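Fatty acid amide hydrolase (Candida albicans, PDB 6KVR) probably hydrolyses the amides of monocarboxylic acids to the free carboxylate and ammonium, as a member of the amidase family. Local coordinates at residues I339-L352 with A373-K386. Residues are numbered along the deposited sequence; the frame is centred on the assembly and turned at random.
Sequences IGDLTVAIIRDDGL and AGAKIIEFDPPNTK
V344 and I346 each reach across to the neighbouring strand with both backbone groups: V344 N bonds to K376 O (2.8 Å) and V344 O receives I378 N, while I346 N bonds to I378 O and I346 O receives F380 N (3.0 Å). A weak bond from K376 N to L342 O precedes them, and water 1, between R348 N and F380 O, carries the pairing past the last direct bond. Strands 343-346 and 376-379 thus run parallel, their axes 23° apart, and illustrate the classical beta-alpha-beta crossover: helix 357-372 links them, with V367 packed on I346 and I377. Strand 376-379 edges the chain's large mixed sheet; strand 343-346 also pairs with strand 462-466.

A salt bridge ties R348, in the loop after strand 343-346, to E379 beside helix 357-372. Bent at chi2, R348 meets both carboxylate oxygens: NE bonds to E379 OE1 (2.9 Å) and NH2 to OE2 (2.8 Å). The two planes lie 33° apart, and NH1 is hydrogen-bonded to N364 OD1 on that helix. On the opposite sheet face, A345 CB meets F380 CB at 3.9 Å, and the phenylalanine ring stacks with F454. I347 lies alongside this ring, its CG1 3.8 Å from CD2, and sets CD1 against P382 CB.

Beyond the strands, the T385 hydroxyl, held between backbone N and carbonyl carbon (chi1 53°), donates almost straight down the D350 C=O at 2.7 Å, tying the turn 349-352 to helix 385-397. Successive Asx turns at D349 and D350 shape it, R520 and S482 holding their carboxylates, and L352 runs alongside T385 in the reverse direction to rest CD2 on K386.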
loop_
_atom_site.group_PDB
_atom_site.type_symbol
_atom_site.label_atom_id
_atom_site.label_comp_id
_atom_site.label_asym_id
_atom_site.label_seq_id
_atom_site.Cartn_x
_atom_site.Cartn_y
_atom_site.Cartn_z
ATOM N N ILE A 339 25.118 -18.254 9.898
ATOM C CA ILE A 339 24.456 -18.010 11.179
ATOM C C ILE A 339 25.220 -16.972 11.986
ATOM O O ILE A 339 24.620 -16.126 12.663
ATOM C CB ILE A 339 24.300 -19.323 11.968
ATOM C CG1 ILE A 339 23.440 -20.315 11.193
ATOM C CG2 ILE A 339 23.659 -19.035 13.314
ATOM C CD1 ILE A 339 21.976 -19.913 11.097
ATOM N N GLY A 340 26.553 -17.007 11.915
ATOM C CA GLY A 340 27.375 -16.058 12.651
ATOM C C GLY A 340 27.262 -14.626 12.174
ATOM O O GLY A 340 27.775 -13.726 12.848
ATOM N N ASP A 341 26.598 -14.393 11.045
ATOM C CA ASP A 341 26.360 -13.044 10.550
ATOM C C ASP A 341 25.033 -12.445 11.022
ATOM O O ASP A 341 24.794 -11.259 10.768
ATOM C CB ASP A 341 26.397 -13.037 9.016
ATOM C CG ASP A 341 27.802 -13.277 8.456
ATOM O OD1 ASP A 341 27.923 -13.956 7.407
ATOM O OD2 ASP A 341 28.786 -12.794 9.065
ATOM N N LEU A 342 24.183 -13.216 11.716
ATOM C CA LEU A 342 22.815 -12.811 12.026
ATOM C C LEU A 342 22.697 -12.226 13.428
ATOM O O LEU A 342 23.325 -12.713 14.374
ATOM C CB LEU A 342 21.849 -13.997 11.900
ATOM C CG LEU A 342 21.781 -14.758 10.572
ATOM C CD1 LEU A 342 21.234 -16.154 10.764
ATOM C CD2 LEU A 342 20.944 -14.017 9.557
ATOM N N THR A 343 21.868 -11.192 13.562
ATOM C CA THR A 343 21.422 -10.691 14.859
ATOM C C THR A 343 19.934 -11.007 14.999
ATOM O O THR A 343 19.130 -10.609 14.150
ATOM C CB THR A 343 21.684 -9.193 14.991
ATOM O OG1 THR A 343 23.085 -8.941 14.822
ATOM C CG2 THR A 343 21.242 -8.678 16.361
ATOM N N VAL A 344 19.568 -11.743 16.045
ATOM C CA VAL A 344 18.205 -12.238 16.207
ATOM C C VAL A 344 17.662 -11.772 17.558
ATOM O O VAL A 344 18.238 -12.085 18.604
ATOM C CB VAL A 344 18.133 -13.772 16.093
ATOM C CG1 VAL A 344 16.680 -14.221 16.088
ATOM C CG2 VAL A 344 18.825 -14.257 14.835
ATOM N N ALA A 345 16.556 -11.031 17.534
ATOM C CA ALA A 345 15.827 -10.694 18.745
ATOM C C ALA A 345 14.816 -11.794 19.059
ATOM O O ALA A 345 14.138 -12.309 18.163
ATOM C CB ALA A 345 15.128 -9.341 18.592
ATOM N N ILE A 346 14.733 -12.170 20.333
ATOM C CA ILE A 346 13.940 -13.315 20.765
ATOM C C ILE A 346 12.763 -12.813 21.578
ATOM O O ILE A 346 12.940 -12.030 22.518
ATOM C CB ILE A 346 14.774 -14.313 21.591
ATOM C CG1 ILE A 346 16.115 -14.589 20.902
ATOM C CG2 ILE A 346 13.996 -15.626 21.802
ATOM C CD1 ILE A 346 15.977 -15.283 19.554
ATOM N N ILE A 347 11.565 -13.273 21.230
ATOM C CA ILE A 347 10.379 -13.045 22.046
ATOM C C ILE A 347 10.102 -14.348 22.782
ATOM O O ILE A 347 9.682 -15.337 22.169
ATOM C CB ILE A 347 9.180 -12.588 21.200
ATOM C CG1 ILE A 347 9.424 -11.174 20.656
ATOM C CG2 ILE A 347 7.879 -12.623 22.011
ATOM C CD1 ILE A 347 8.308 -10.657 19.743
ATOM N N ARG A 348 10.367 -14.371 24.092
ATOM C CA ARG A 348 10.031 -15.535 24.911
ATOM C C ARG A 348 8.593 -15.518 25.398
ATOM O O ARG A 348 8.062 -16.578 25.761
ATOM C CB ARG A 348 10.946 -15.623 26.140
ATOM C CG ARG A 348 12.409 -15.429 25.854
ATOM C CD ARG A 348 13.073 -16.756 25.709
ATOM N NE ARG A 348 14.519 -16.652 25.563
ATOM C CZ ARG A 348 15.330 -17.695 25.652
ATOM N NH1 ARG A 348 14.864 -18.906 25.917
ATOM N NH2 ARG A 348 16.636 -17.523 25.457
ATOM N N ASP A 349 7.969 -14.341 25.426
ATOM C CA ASP A 349 6.645 -14.119 25.993
ATOM C C ASP A 349 6.176 -12.770 25.467
ATOM O O ASP A 349 6.857 -11.759 25.670
ATOM C CB ASP A 349 6.708 -14.156 27.532
ATOM C CG ASP A 349 5.334 -14.026 28.209
ATOM O OD1 ASP A 349 4.605 -13.024 28.007
ATOM O OD2 ASP A 349 4.978 -14.955 28.963
ATOM N N ASP A 350 5.044 -12.737 24.761
ATOM C CA ASP A 350 4.608 -11.483 24.163
ATOM C C ASP A 350 4.002 -10.519 25.177
ATOM O O ASP A 350 3.508 -9.464 24.773
ATOM C CB ASP A 350 3.620 -11.748 23.025
ATOM C CG ASP A 350 2.253 -12.222 23.510
ATOM O OD1 ASP A 350 2.135 -12.725 24.652
ATOM O OD2 ASP A 350 1.293 -12.091 22.723
ATOM N N GLY A 351 4.044 -10.840 26.471
ATOM C CA GLY A 351 3.489 -9.971 27.483
ATOM C C GLY A 351 1.996 -10.118 27.684
ATOM O O GLY A 351 1.439 -9.457 28.567
ATOM N N LEU A 352 1.329 -10.958 26.893
ATOM C CA LEU A 352 -0.105 -11.190 27.004
ATOM C C LEU A 352 -0.444 -12.589 27.493
ATOM O O LEU A 352 -1.178 -12.735 28.473
ATOM C CB LEU A 352 -0.790 -10.941 25.649
ATOM C CG LEU A 352 -0.443 -9.580 25.051
ATOM C CD1 LEU A 352 -1.158 -9.368 23.742
ATOM C CD2 LEU A 352 -0.782 -8.468 26.043
ATOM N N ALA A 373 26.148 -21.421 17.180
ATOM C CA ALA A 373 26.690 -21.221 15.844
ATOM C C ALA A 373 27.210 -19.802 15.624
ATOM O O ALA A 373 27.611 -19.473 14.500
ATOM C CB ALA A 373 25.641 -21.575 14.793
ATOM N N GLY A 374 27.209 -18.961 16.656
ATOM C CA GLY A 374 27.801 -17.638 16.578
ATOM C C GLY A 374 26.872 -16.449 16.362
ATOM O O GLY A 374 27.370 -15.353 16.060
ATOM N N ALA A 375 25.558 -16.607 16.522
ATOM C CA ALA A 375 24.649 -15.492 16.269
ATOM C C ALA A 375 24.565 -14.568 17.476
ATOM O O ALA A 375 24.537 -15.018 18.624
ATOM C CB ALA A 375 23.248 -15.996 15.911
ATOM N N LYS A 376 24.527 -13.269 17.211
ATOM C CA LYS A 376 24.200 -12.302 18.248
ATOM C C LYS A 376 22.701 -12.371 18.525
ATOM O O LYS A 376 21.885 -12.108 17.633
ATOM C CB LYS A 376 24.618 -10.896 17.816
ATOM C CG LYS A 376 24.425 -9.799 18.867
ATOM C CD LYS A 376 24.559 -8.422 18.206
ATOM C CE LYS A 376 24.939 -7.300 19.177
ATOM N NZ LYS A 376 23.897 -6.994 20.201
ATOM N N ILE A 377 22.329 -12.747 19.746
ATOM C CA ILE A 377 20.926 -12.798 20.135
ATOM C C ILE A 377 20.658 -11.669 21.120
ATOM O O ILE A 377 21.511 -11.325 21.949
ATOM C CB ILE A 377 20.501 -14.160 20.729
ATOM C CG1 ILE A 377 21.048 -14.329 22.131
ATOM C CG2 ILE A 377 20.919 -15.336 19.831
ATOM C CD1 ILE A 377 20.043 -14.963 23.060
ATOM N N ILE A 378 19.482 -11.066 20.995
ATOM C CA ILE A 378 19.009 -10.013 21.883
ATOM C C ILE A 378 17.736 -10.531 22.534
ATOM O O ILE A 378 16.833 -10.998 21.830
ATOM C CB ILE A 378 18.733 -8.707 21.110
ATOM C CG1 ILE A 378 20.015 -8.153 20.492
ATOM C CG2 ILE A 378 18.052 -7.678 21.993
ATOM C CD1 ILE A 378 19.776 -6.952 19.597
ATOM N N GLU A 379 17.673 -10.482 23.867
ATOM C CA GLU A 379 16.453 -10.849 24.580
ATOM C C GLU A 379 15.519 -9.646 24.556
ATOM O O GLU A 379 15.884 -8.553 25.005
ATOM C CB GLU A 379 16.747 -11.308 26.009
ATOM C CG GLU A 379 17.534 -12.624 26.111
ATOM C CD GLU A 379 16.752 -13.885 25.678
ATOM O OE1 GLU A 379 15.514 -13.946 25.853
ATOM O OE2 GLU A 379 17.391 -14.839 25.176
ATOM N N PHE A 380 14.327 -9.840 24.000
ATOM C CA PHE A 380 13.482 -8.753 23.515
ATOM C C PHE A 380 12.130 -8.810 24.215
ATOM O O PHE A 380 11.410 -9.809 24.101
ATOM C CB PHE A 380 13.315 -8.871 21.998
ATOM C CG PHE A 380 12.472 -7.800 21.378
ATOM C CD1 PHE A 380 12.566 -6.482 21.799
ATOM C CD2 PHE A 380 11.614 -8.111 20.331
ATOM C CE1 PHE A 380 11.797 -5.498 21.197
ATOM C CE2 PHE A 380 10.848 -7.138 19.723
ATOM C CZ PHE A 380 10.933 -5.832 20.157
ATOM N N ASP A 381 11.792 -7.742 24.937
ATOM C CA ASP A 381 10.498 -7.605 25.591
ATOM C C ASP A 381 9.625 -6.711 24.707
ATOM O O ASP A 381 9.731 -5.479 24.784
ATOM C CB ASP A 381 10.671 -7.003 26.991
ATOM C CG ASP A 381 9.407 -7.070 27.827
ATOM O OD1 ASP A 381 8.316 -7.354 27.277
ATOM O OD2 ASP A 381 9.510 -6.842 29.052
ATOM N N PRO A 382 8.765 -7.269 23.858
ATOM C CA PRO A 382 8.177 -6.486 22.756
ATOM C C PRO A 382 7.174 -5.471 23.270
ATOM O O PRO A 382 6.293 -5.802 24.075
ATOM C CB PRO A 382 7.499 -7.558 21.891
ATOM C CG PRO A 382 7.161 -8.644 22.855
ATOM C CD PRO A 382 8.304 -8.669 23.852
ATOM N N PRO A 383 7.276 -4.222 22.831
ATOM C CA PRO A 383 6.453 -3.155 23.413
ATOM C C PRO A 383 5.069 -3.051 22.793
ATOM O O PRO A 383 4.844 -3.394 21.630
ATOM C CB PRO A 383 7.267 -1.885 23.124
ATOM C CG PRO A 383 8.032 -2.226 21.866
ATOM C CD PRO A 383 8.277 -3.716 21.876
ATOM N N ASN A 384 4.133 -2.567 23.607
ATOM C CA ASN A 384 2.794 -2.204 23.149
ATOM C C ASN A 384 2.033 -3.372 22.529
ATOM O O ASN A 384 1.144 -3.148 21.710
ATOM C CB ASN A 384 2.842 -1.047 22.147
ATOM C CG ASN A 384 2.931 0.285 22.823
ATOM O OD1 ASN A 384 2.253 0.525 23.814
ATOM N ND2 ASN A 384 3.771 1.166 22.295
ATOM N N THR A 385 2.363 -4.620 22.903
ATOM C CA THR A 385 1.629 -5.763 22.358
ATOM C C THR A 385 0.152 -5.731 22.748
ATOM O O THR A 385 -0.698 -6.180 21.978
ATOM C CB THR A 385 2.265 -7.090 22.798
ATOM O OG1 THR A 385 2.405 -7.119 24.219
ATOM C CG2 THR A 385 3.649 -7.283 22.140
ATOM N N LYS A 386 -0.179 -5.191 23.918
ATOM C CA LYS A 386 -1.581 -5.056 24.291
ATOM C C LYS A 386 -2.306 -4.075 23.375
ATOM O O LYS A 386 -3.416 -4.354 22.911
ATOM C CB LYS A 386 -1.702 -4.624 25.753
ATOM C CG LYS A 386 -3.145 -4.453 26.220
ATOM C CD LYS A 386 -3.210 -4.279 27.727
ATOM C CE LYS A 386 -4.604 -3.852 28.173
ATOM N NZ LYS A 386 -4.691 -3.683 29.656
HETATM O O HOH W 1 10.700 -12.069 25.312
HETATM O O HOH W 2 7.162 -10.028 27.397
#